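Local coordinates for modulator of the activity of Ets CG15085-PA (Drosophila melanogaster, PDB 1SV0), which binds the SAM domain of the Ets-family regulator Yan through its own SAM domain and so probably depolymerises Yan and relieves repression, at residues P8-D13 with A77-R82; Q40-N45 with C59-G64. All coordinates share one frame; numbering follows the deposited sequence.

Contact 1 (P8-D13 with A77-R82); sequences PLDPRD and ARAMSR. Unlike the reference sequence in segment 77-82: Ser81 (reference Ala), Arg82 (reference Leu).
Ala79 presses its methyl group into a shallow angle formed by Asp10 and Pro11, and this is the compact part of the contact. Its CB lies 3.7 Å from Pro11 CD and 3.8 Å from Asp10 OD1. A small side chain suits this place, because the backbones come within 5.2 Å of each other between the CA atoms of Asp10 and Ala79. Pro11 is buried and also packs on Phe72 and Arg75 of helix 65-80.

Further out, the contact depends on Arg12. The bend of its chain at chi3 (-64°) places NE beside Asp10, whose carboxylate is gripped side-on: NE donates to Asp10 OD1 at 3.0 Å and 169°, on the syn lone pair, while NH2 reaches Asp10 OD2 at 2.9 Å in a salt bridge. OD1 also accepts from Arg12 N, so two donors hold that oxygen. The guanidinium, fixed in this way, has Met80 CG over one face, and Met80 CE makes a tight, unbonded approach of 3.1 Å to Arg12 NH1.

The outer side is looser: Met80 and Arg82 are exposed at the chain end, and neither bonds to Arg12. Arg82, which differs from the reference sequence, sets its guanidinium almost perpendicular (83°) to that of Arg12. Its NH1 lies at the edge of the Arg12 group, near the plane, while Arg12 NH1 sits over a face of the Arg82 group, toward the rim. Arg12 NH2 and Arg82 NH1, both donors of like charge, are 3.3 Å apart, probably unfavourable unless solvent screens them.

The bond from Arg12 N to Asp10 OD1 closes an Asx turn at the entry to the short 3-10 segment 11-13, set against the C-terminal helix of a SAM domain.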
loop_
_atom_site.group_PDB
_atom_site.type_symbol
_atom_site.label_atom_id
_atom_site.label_comp_id
_atom_site.label_asym_id
_atom_site.label_seq_id
_atom_site.Cartn_x
_atom_site.Cartn_y
_atom_site.Cartn_z
ATOM N N PRO C 8 -10.526 7.520 -11.977
ATOM C CA PRO C 8 -10.989 8.663 -11.186
ATOM C C PRO C 8 -9.898 9.729 -11.144
ATOM O O PRO C 8 -8.712 9.415 -11.003
ATOM C CB PRO C 8 -11.260 8.082 -9.801
ATOM C CG PRO C 8 -11.191 6.606 -9.935
ATOM C CD PRO C 8 -10.607 6.240 -11.255
ATOM N N LEU C 9 -10.309 10.985 -11.285
ATOM C CA LEU C 9 -9.395 12.120 -11.269
ATOM C C LEU C 9 -8.550 12.180 -10.003
ATOM O O LEU C 9 -7.387 12.566 -10.056
ATOM C CB LEU C 9 -10.187 13.423 -11.421
ATOM C CG LEU C 9 -11.018 13.495 -12.705
ATOM C CD1 LEU C 9 -11.917 14.737 -12.697
ATOM C CD2 LEU C 9 -10.074 13.501 -13.898
ATOM N N ASP C 10 -9.131 11.806 -8.864
ATOM C CA ASP C 10 -8.395 11.825 -7.598
ATOM C C ASP C 10 -7.831 10.426 -7.335
ATOM O O ASP C 10 -8.578 9.502 -7.033
ATOM C CB ASP C 10 -9.325 12.224 -6.447
ATOM C CG ASP C 10 -8.566 12.578 -5.174
ATOM O OD1 ASP C 10 -7.474 12.016 -4.941
ATOM O OD2 ASP C 10 -9.073 13.421 -4.397
ATOM N N PRO C 11 -6.503 10.261 -7.439
ATOM C CA PRO C 11 -5.804 8.983 -7.221
ATOM C C PRO C 11 -6.115 8.340 -5.862
ATOM O O PRO C 11 -5.974 7.123 -5.685
ATOM C CB PRO C 11 -4.333 9.370 -7.339
ATOM C CG PRO C 11 -4.360 10.542 -8.258
ATOM C CD PRO C 11 -5.541 11.330 -7.757
ATOM N N ARG C 12 -6.525 9.165 -4.902
ATOM C CA ARG C 12 -6.860 8.668 -3.573
ATOM C C ARG C 12 -8.169 7.889 -3.590
ATOM O O ARG C 12 -8.480 7.162 -2.652
ATOM C CB ARG C 12 -6.937 9.838 -2.586
ATOM C CG ARG C 12 -5.590 10.498 -2.348
ATOM C CD ARG C 12 -5.715 11.789 -1.542
ATOM N NE ARG C 12 -6.474 12.807 -2.265
ATOM C CZ ARG C 12 -6.604 14.069 -1.864
ATOM N NH1 ARG C 12 -6.024 14.473 -0.742
ATOM N NH2 ARG C 12 -7.306 14.931 -2.592
ATOM N N ASP C 13 -8.940 8.032 -4.662
ATOM C CA ASP C 13 -10.194 7.303 -4.772
ATOM C C ASP C 13 -9.990 5.999 -5.548
ATOM O O ASP C 13 -10.929 5.230 -5.728
ATOM C CB ASP C 13 -11.260 8.141 -5.489
ATOM C CG ASP C 13 -11.625 9.404 -4.730
ATOM O OD1 ASP C 13 -11.456 9.428 -3.490
ATOM O OD2 ASP C 13 -12.101 10.365 -5.375
ATOM N N ALA C 77 -0.860 15.445 -7.005
ATOM C CA ALA C 77 -0.647 16.880 -6.838
ATOM C C ALA C 77 -1.840 17.687 -7.327
ATOM O O ALA C 77 -2.435 18.439 -6.557
ATOM C CB ALA C 77 0.620 17.317 -7.572
ATOM N N ARG C 78 -2.206 17.522 -8.596
ATOM C CA ARG C 78 -3.329 18.279 -9.137
ATOM C C ARG C 78 -4.618 17.995 -8.375
ATOM O O ARG C 78 -5.462 18.878 -8.225
ATOM C CB ARG C 78 -3.527 17.992 -10.632
ATOM C CG ARG C 78 -4.125 16.638 -10.958
ATOM C CD ARG C 78 -4.577 16.548 -12.421
ATOM N NE ARG C 78 -3.474 16.491 -13.384
ATOM C CZ ARG C 78 -2.782 17.542 -13.820
ATOM N NH1 ARG C 78 -3.067 18.764 -13.388
ATOM N NH2 ARG C 78 -1.802 17.369 -14.697
ATOM N N ALA C 79 -4.769 16.771 -7.881
ATOM C CA ALA C 79 -5.965 16.413 -7.127
ATOM C C ALA C 79 -6.052 17.199 -5.819
ATOM O O ALA C 79 -7.106 17.744 -5.481
ATOM C CB ALA C 79 -5.974 14.922 -6.835
ATOM N N MET C 80 -4.946 17.267 -5.084
ATOM C CA MET C 80 -4.942 17.984 -3.817
ATOM C C MET C 80 -5.345 19.455 -3.989
ATOM O O MET C 80 -5.647 20.146 -3.014
ATOM C CB MET C 80 -3.570 17.858 -3.148
ATOM C CG MET C 80 -3.128 16.412 -2.986
ATOM S SD MET C 80 -1.998 16.153 -1.610
ATOM C CE MET C 80 -2.968 15.035 -0.590
ATOM N N SER C 81 -5.370 19.925 -5.233
ATOM C CA SER C 81 -5.771 21.300 -5.496
ATOM C C SER C 81 -7.307 21.483 -5.396
ATOM O O SER C 81 -7.922 22.115 -6.268
ATOM C CB SER C 81 -5.236 21.746 -6.867
ATOM O OG SER C 81 -3.835 21.985 -6.817
ATOM N N ARG C 82 -7.891 20.948 -4.302
ATOM C CA ARG C 82 -9.345 20.964 -3.943
ATOM C C ARG C 82 -9.803 21.900 -2.797
ATOM O O ARG C 82 -9.172 22.077 -1.763
ATOM C CB ARG C 82 -9.785 19.576 -3.506
ATOM C CG ARG C 82 -9.124 19.239 -2.169
ATOM C CD ARG C 82 -9.596 17.945 -1.524
ATOM N NE ARG C 82 -8.909 17.658 -0.259
ATOM C CZ ARG C 82 -7.588 17.638 -0.111
ATOM N NH1 ARG C 82 -6.803 17.888 -1.150
ATOM N NH2 ARG C 82 -7.045 17.368 1.071
#

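Contact 2 (Q40-N45 with C59-G64); sequences QKFPMN and CRVPVG
Lys41 and Arg60 bring the two backbones closest, with 6.1 Å between their CA atoms, where the irregular segment 40-45 passes the weakly bonded last residues of helix 54-60. The side chains meet at their CB atoms, 4.0 Å apart between Lys41 and Arg60, but the lysine chain then leads its amine away.

Arg60 instead reaches toward the segment, its chain bent at chi3 (121°) so that NE meets Lys41 O. The bond spans 3.0 Å from NE to that oxygen at 160°; the oxygen lies near the guanidinium plane, and the N-H approaches from 27° off the carbonyl plane. Just before this bond, Arg60 CD lies over one face of the Phe42 ring, displaced toward the rim, 3.5 Å from CE2 in a CH-pi contact. The charged end is farther from the ring, so any cation-pi attraction is at most weak. Val61 meets the same ring in its plane, CG2 standing 3.7 Å from Phe42 CE1. A flat aromatic suits this buried place, presenting a face to Arg60 CD and an edge to Val61 CG2, while Leu49, Met52 and Leu68 pack around it. Met44 reaches tip to tip toward Arg60, with CE 3.7 Å from NH2; its flexible thioether offers an apolar end without competing for the N-H groups.

The remaining nitrogens bond elsewhere: NH1 to Met56 O and in a salt bridge to Asp63 of the Yan chain, NH2 to the carbonyl of Gly60 of the Yan chain. The chemistry thus implies a divided arginine: CD packs on the buried Phe42 ring, while the bond from NE to Lys41 O probably helps set the direction in which NH1 and NH2 meet Yan.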
loop_
_atom_site.group_PDB
_atom_site.type_symbol
_atom_site.label_atom_id
_atom_site.label_comp_id
_atom_site.label_asym_id
_atom_site.label_seq_id
_atom_site.Cartn_x
_atom_site.Cartn_y
_atom_site.Cartn_z
ATOM N N GLN C 40 0.570 -7.572 -10.542
ATOM C CA GLN C 40 0.680 -8.439 -9.375
ATOM C C GLN C 40 1.682 -7.885 -8.363
ATOM O O GLN C 40 1.654 -8.264 -7.194
ATOM C CB GLN C 40 1.082 -9.858 -9.799
ATOM C CG GLN C 40 -0.025 -10.590 -10.534
ATOM C CD GLN C 40 0.363 -11.993 -10.953
ATOM O OE1 GLN C 40 1.187 -12.180 -11.842
ATOM N NE2 GLN C 40 -0.235 -12.987 -10.311
ATOM N N LYS C 41 2.568 -6.994 -8.810
ATOM C CA LYS C 41 3.555 -6.382 -7.915
ATOM C C LYS C 41 2.881 -5.284 -7.085
ATOM O O LYS C 41 3.440 -4.808 -6.091
ATOM C CB LYS C 41 4.702 -5.733 -8.707
ATOM C CG LYS C 41 5.474 -6.664 -9.638
ATOM C CD LYS C 41 6.266 -7.699 -8.870
ATOM C CE LYS C 41 7.067 -8.585 -9.821
ATOM N NZ LYS C 41 7.806 -9.665 -9.098
ATOM N N PHE C 42 1.682 -4.889 -7.506
ATOM C CA PHE C 42 0.939 -3.831 -6.828
ATOM C C PHE C 42 -0.483 -4.242 -6.453
ATOM O O PHE C 42 -1.452 -3.712 -6.998
ATOM C CB PHE C 42 0.858 -2.574 -7.710
ATOM C CG PHE C 42 2.192 -2.012 -8.108
ATOM C CD1 PHE C 42 2.911 -2.564 -9.161
ATOM C CD2 PHE C 42 2.720 -0.904 -7.449
ATOM C CE1 PHE C 42 4.131 -2.018 -9.557
ATOM C CE2 PHE C 42 3.938 -0.350 -7.835
ATOM C CZ PHE C 42 4.645 -0.912 -8.895
ATOM N N PRO C 43 -0.629 -5.202 -5.529
ATOM C CA PRO C 43 -1.958 -5.647 -5.111
ATOM C C PRO C 43 -2.499 -4.690 -4.034
ATOM O O PRO C 43 -2.679 -5.091 -2.883
ATOM C CB PRO C 43 -1.681 -7.043 -4.555
ATOM C CG PRO C 43 -0.354 -6.853 -3.884
ATOM C CD PRO C 43 0.426 -6.028 -4.908
ATOM N N MET C 44 -2.755 -3.438 -4.411
ATOM C CA MET C 44 -3.229 -2.427 -3.464
ATOM C C MET C 44 -3.970 -1.298 -4.186
ATOM O O MET C 44 -3.938 -1.226 -5.416
ATOM C CB MET C 44 -2.028 -1.845 -2.720
ATOM C CG MET C 44 -0.998 -1.237 -3.675
ATOM S SD MET C 44 0.551 -0.696 -2.907
ATOM C CE MET C 44 1.435 -2.255 -2.844
ATOM N N ASN C 45 -4.607 -0.407 -3.424
ATOM C CA ASN C 45 -5.353 0.711 -4.012
ATOM C C ASN C 45 -4.568 2.025 -4.000
ATOM O O ASN C 45 -3.392 2.056 -3.635
ATOM C CB ASN C 45 -6.705 0.904 -3.297
ATOM C CG ASN C 45 -6.560 1.350 -1.840
ATOM O OD1 ASN C 45 -5.476 1.699 -1.384
ATOM N ND2 ASN C 45 -7.672 1.348 -1.113
ATOM N N CYS C 59 11.814 -0.947 -6.462
ATOM C CA CYS C 59 12.002 -2.293 -5.942
ATOM C C CYS C 59 11.142 -3.290 -6.718
ATOM O O CYS C 59 11.550 -4.423 -6.981
ATOM C CB CYS C 59 11.622 -2.327 -4.461
ATOM S SG CYS C 59 11.794 -3.938 -3.700
ATOM N N ARG C 60 9.950 -2.848 -7.091
ATOM C CA ARG C 60 9.014 -3.686 -7.820
ATOM C C ARG C 60 9.292 -3.625 -9.322
ATOM O O ARG C 60 9.266 -4.637 -10.011
ATOM C CB ARG C 60 7.585 -3.213 -7.512
ATOM C CG ARG C 60 7.403 -2.809 -6.043
ATOM C CD ARG C 60 6.049 -2.159 -5.772
ATOM N NE ARG C 60 5.278 -2.902 -4.778
ATOM C CZ ARG C 60 5.548 -2.913 -3.476
ATOM N NH1 ARG C 60 6.569 -2.212 -3.003
ATOM N NH2 ARG C 60 4.814 -3.644 -2.652
ATOM N N VAL C 61 9.569 -2.428 -9.819
ATOM C CA VAL C 61 9.832 -2.231 -11.242
ATOM C C VAL C 61 11.116 -1.417 -11.399
ATOM O O VAL C 61 11.068 -0.191 -11.512
ATOM C CB VAL C 61 8.668 -1.458 -11.908
ATOM C CG1 VAL C 61 8.743 -1.605 -13.422
ATOM C CG2 VAL C 61 7.335 -1.962 -11.373
ATOM N N PRO C 62 12.285 -2.089 -11.399
ATOM C CA PRO C 62 13.573 -1.398 -11.540
ATOM C C PRO C 62 13.701 -0.680 -12.880
ATOM O O PRO C 62 14.329 0.375 -12.972
ATOM C CB PRO C 62 14.592 -2.525 -11.366
ATOM C CG PRO C 62 13.873 -3.706 -11.940
ATOM C CD PRO C 62 12.478 -3.549 -11.358
ATOM N N VAL C 63 13.095 -1.256 -13.913
ATOM C CA VAL C 63 13.120 -0.662 -15.241
ATOM C C VAL C 63 11.791 0.037 -15.538
ATOM O O VAL C 63 10.856 -0.584 -16.051
ATOM C CB VAL C 63 13.367 -1.734 -16.327
ATOM C CG1 VAL C 63 13.487 -1.070 -17.702
ATOM C CG2 VAL C 63 14.633 -2.521 -16.003
ATOM N N GLY C 64 11.710 1.326 -15.207
ATOM C CA GLY C 64 10.486 2.076 -15.457
ATOM C C GLY C 64 9.753 2.514 -14.202
ATOM O O GLY C 64 8.820 3.325 -14.266
#

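In the fold
Both segments of contact 2 fall between those of contact 1 in the sequence, and the chain's centre lies between the two contacts. Their centres are 21 Å apart, and their nearest atoms stay about 6 Å from each other without touching. Helix 65-80 joins them: its Leu68, near the start, packs on side chains of contact 2, whereas its last residues and the short tail after them form one side of contact 1. The helix thus spans the all-helical SAM domain, meeting the loop before helix 16-30 at one end and, at the other, the loop before helix 46-51 and the end of helix 54-60. In this complex contact 2 meets Yan, while no other chain of the assembly touches contact 1.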